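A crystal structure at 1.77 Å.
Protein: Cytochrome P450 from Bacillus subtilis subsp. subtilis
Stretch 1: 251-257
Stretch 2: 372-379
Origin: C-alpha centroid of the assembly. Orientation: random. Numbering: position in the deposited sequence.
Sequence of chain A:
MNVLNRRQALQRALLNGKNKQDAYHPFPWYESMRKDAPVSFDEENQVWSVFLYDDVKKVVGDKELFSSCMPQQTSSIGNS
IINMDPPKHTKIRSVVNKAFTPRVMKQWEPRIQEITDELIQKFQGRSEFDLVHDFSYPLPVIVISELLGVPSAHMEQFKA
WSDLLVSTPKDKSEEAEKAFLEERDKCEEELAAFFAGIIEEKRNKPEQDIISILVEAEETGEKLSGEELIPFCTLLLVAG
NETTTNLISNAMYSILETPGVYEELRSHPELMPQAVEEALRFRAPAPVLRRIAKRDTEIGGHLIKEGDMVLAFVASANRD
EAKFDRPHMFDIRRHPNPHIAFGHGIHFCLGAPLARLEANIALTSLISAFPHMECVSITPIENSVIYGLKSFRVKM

Stretch 1 (251-257) AMYSILE
Stretch 2 (372-379) HMECVSIT

Stretch 1 is helical from Ala 251 onward, the helix having begun earlier in the chain. Phi stays near -65° and psi near -40°, with Glu 257 at -79/-11. The helix is held by 2.9 Å backbone hydrogen bonds from Ile 255 N to Ala 251 O, Leu 256 N to Met 252 O, and Glu 257 N to Tyr 253 O. Stretch 2 is extended except at Val 376 (-98/-52); Met 373 is at -150/142, Glu 374 at -139/142, Cys 375 at -75/127 and Ile 378 at -125/155. His 372 and Met 373 precede a strand that runs from Glu 374 past Thr 379.

The helix and strand axes approach to 8.7 Å. Their N-to-C directions make an angle of 115°, with a signed crossing angle of -115°. The register is set by Leu 256 CA and Glu 374 CA, 6.7 Å apart. The two stretches bury 288 Å² together, with no hydrogen bond between them. Apolar packing holds them.

Ala 251 is buried but out of reach of the strand. Met 252 points toward stretch 2. Its chi angles are all m (-78°, -49°, -42°). Met 252 CE lies 4.3 Å from Met 373 SD, a loose contact between two flexible, buried side chains.

Tyr 253 starts sideways, but its t rotamer (chi1 -173°, chi2 92°) brings the ring nearer the strand. Tyr 253 CE1 is 3.7 Å from Ile 378 CG2 and 4.0 Å from Cys 375 SG. Both approach the ring obliquely. Cys 375 SG (chi1 t) is 5.1 Å from the centroid of the Tyr 253 ring, 63° off the ring normal. Ile 378 has chi1 p and chi2 t. The long aromatic side chain thus spans from the helix to two strand residues.

Ser 254 and Ile 255 are buried without touching stretch 2.

Leu 256 has the largest covered area, 75 Å². It points toward the strand with chi1 m and chi2 t. Its branched end meets both backbone and side chains. Leu 256 CD2 is 3.8 Å from Met 373 O and 4.1 Å from Met 373 CB. Leu 256 CD1 is 4.1 Å from Cys 375 N and 4.3 Å from Cys 375 CB. Met 373 is buried, with chi1 and chi2 t and chi3 m.

Glu 257 is exposed and makes no contact with stretch 2.

In stretch 2, Met 373, just before the strand, and Cys 375 and Ile 378 within it point toward the helix. Glu 374 and Ser 377 point away. This leaves the charged Glu 374 exposed.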

# COMPACT_ATOMS: atom_id res chain seq x y z
N ALA A 251 -7.29 -8.76 3.66
CA ALA A 251 -8.72 -8.87 3.31
C ALA A 251 -9.20 -10.32 3.38
O ALA A 251 -10.26 -10.62 3.93
CB ALA A 251 -8.97 -8.31 1.91
N MET A 252 -8.42 -11.24 2.82
CA MET A 252 -8.79 -12.64 2.91
C MET A 252 -8.83 -13.12 4.36
O MET A 252 -9.69 -13.94 4.72
CB MET A 252 -7.86 -13.53 2.11
CG MET A 252 -8.12 -13.54 0.62
SD MET A 252 -9.86 -13.80 0.24
CE MET A 252 -10.33 -15.10 1.41
N TYR A 253 -7.89 -12.66 5.17
CA TYR A 253 -7.85 -13.08 6.57
C TYR A 253 -9.10 -12.58 7.27
O TYR A 253 -9.77 -13.34 7.97
CB TYR A 253 -6.61 -12.54 7.30
CG TYR A 253 -6.44 -13.09 8.70
CD1 TYR A 253 -5.67 -14.24 8.94
CD2 TYR A 253 -7.02 -12.47 9.80
CE1 TYR A 253 -5.50 -14.74 10.21
CE2 TYR A 253 -6.85 -12.96 11.07
CZ TYR A 253 -6.10 -14.09 11.27
OH TYR A 253 -5.95 -14.58 12.55
N SER A 254 -9.42 -11.30 7.07
CA SER A 254 -10.61 -10.71 7.69
C SER A 254 -11.87 -11.43 7.24
O SER A 254 -12.78 -11.69 8.05
CB SER A 254 -10.72 -9.22 7.36
OG SER A 254 -9.54 -8.53 7.74
N ILE A 255 -11.92 -11.76 5.95
CA ILE A 255 -13.08 -12.48 5.40
C ILE A 255 -13.25 -13.86 6.03
O ILE A 255 -14.36 -14.25 6.40
CB ILE A 255 -13.02 -12.57 3.86
CG1 ILE A 255 -13.41 -11.22 3.24
CG2 ILE A 255 -13.98 -13.65 3.34
CD1 ILE A 255 -12.89 -10.99 1.76
N LEU A 256 -12.15 -14.61 6.16
CA LEU A 256 -12.20 -15.95 6.75
C LEU A 256 -12.54 -15.92 8.22
O LEU A 256 -13.18 -16.83 8.74
CB LEU A 256 -10.86 -16.68 6.57
CG LEU A 256 -10.39 -17.00 5.16
CD1 LEU A 256 -9.09 -17.82 5.22
CD2 LEU A 256 -11.48 -17.75 4.40
N GLU A 257 -12.09 -14.88 8.92
CA GLU A 257 -12.31 -14.85 10.37
C GLU A 257 -13.72 -14.41 10.74
O GLU A 257 -14.12 -14.52 11.90
CB GLU A 257 -11.28 -13.97 11.08
CG GLU A 257 -11.53 -12.50 10.97
CD GLU A 257 -10.72 -11.69 11.98
OE1 GLU A 257 -10.83 -10.45 11.94
OE2 GLU A 257 -9.99 -12.29 12.80
N HIS A 372 -14.67 -23.64 -0.43
CA HIS A 372 -14.44 -23.46 0.99
C HIS A 372 -12.96 -23.32 1.30
O HIS A 372 -12.11 -23.91 0.64
CB HIS A 372 -15.05 -24.62 1.79
CG HIS A 372 -14.64 -24.64 3.23
ND1 HIS A 372 -15.28 -23.91 4.20
CD2 HIS A 372 -13.64 -25.31 3.86
CE1 HIS A 372 -14.71 -24.13 5.37
NE2 HIS A 372 -13.71 -24.98 5.19
N MET A 373 -12.65 -22.53 2.33
CA MET A 373 -11.28 -22.23 2.68
C MET A 373 -11.21 -22.00 4.19
O MET A 373 -12.14 -21.44 4.77
CB MET A 373 -10.83 -20.99 1.90
CG MET A 373 -9.36 -20.71 1.89
SD MET A 373 -9.01 -19.21 0.96
CE MET A 373 -9.19 -19.75 -0.73
N GLU A 374 -10.13 -22.45 4.82
CA GLU A 374 -9.97 -22.30 6.26
C GLU A 374 -8.53 -21.93 6.60
O GLU A 374 -7.59 -22.42 5.98
CB GLU A 374 -10.38 -23.58 7.00
CG GLU A 374 -9.96 -23.61 8.46
CD GLU A 374 -10.53 -24.80 9.22
OE1 GLU A 374 -9.99 -25.13 10.30
OE2 GLU A 374 -11.52 -25.39 8.75
N CYS A 375 -8.37 -21.05 7.58
CA CYS A 375 -7.04 -20.64 7.99
C CYS A 375 -6.34 -21.72 8.80
O CYS A 375 -6.87 -22.21 9.79
CB CYS A 375 -7.11 -19.34 8.78
SG CYS A 375 -5.50 -18.61 9.12
N VAL A 376 -5.13 -22.08 8.38
CA VAL A 376 -4.32 -23.04 9.11
C VAL A 376 -3.30 -22.34 9.99
O VAL A 376 -3.21 -22.62 11.18
CB VAL A 376 -3.61 -24.03 8.16
CG1 VAL A 376 -2.79 -25.03 8.97
CG2 VAL A 376 -4.64 -24.74 7.28
N SER A 377 -2.52 -21.43 9.41
CA SER A 377 -1.55 -20.68 10.19
C SER A 377 -1.13 -19.39 9.51
O SER A 377 -1.15 -19.29 8.28
CB SER A 377 -0.32 -21.54 10.49
OG SER A 377 0.36 -21.86 9.29
N ILE A 378 -0.76 -18.40 10.31
CA ILE A 378 -0.15 -17.19 9.79
C ILE A 378 1.20 -16.91 10.43
O ILE A 378 1.49 -17.35 11.55
CB ILE A 378 -1.05 -15.96 9.97
CG1 ILE A 378 -1.44 -15.77 11.43
CG2 ILE A 378 -2.28 -16.07 9.08
CD1 ILE A 378 -2.14 -14.46 11.71
N THR A 379 2.03 -16.18 9.70
CA THR A 379 3.28 -15.64 10.20
C THR A 379 3.25 -14.17 9.85
O THR A 379 3.18 -13.80 8.68
CB THR A 379 4.49 -16.29 9.53
OG1 THR A 379 4.40 -17.71 9.67
CG2 THR A 379 5.78 -15.79 10.18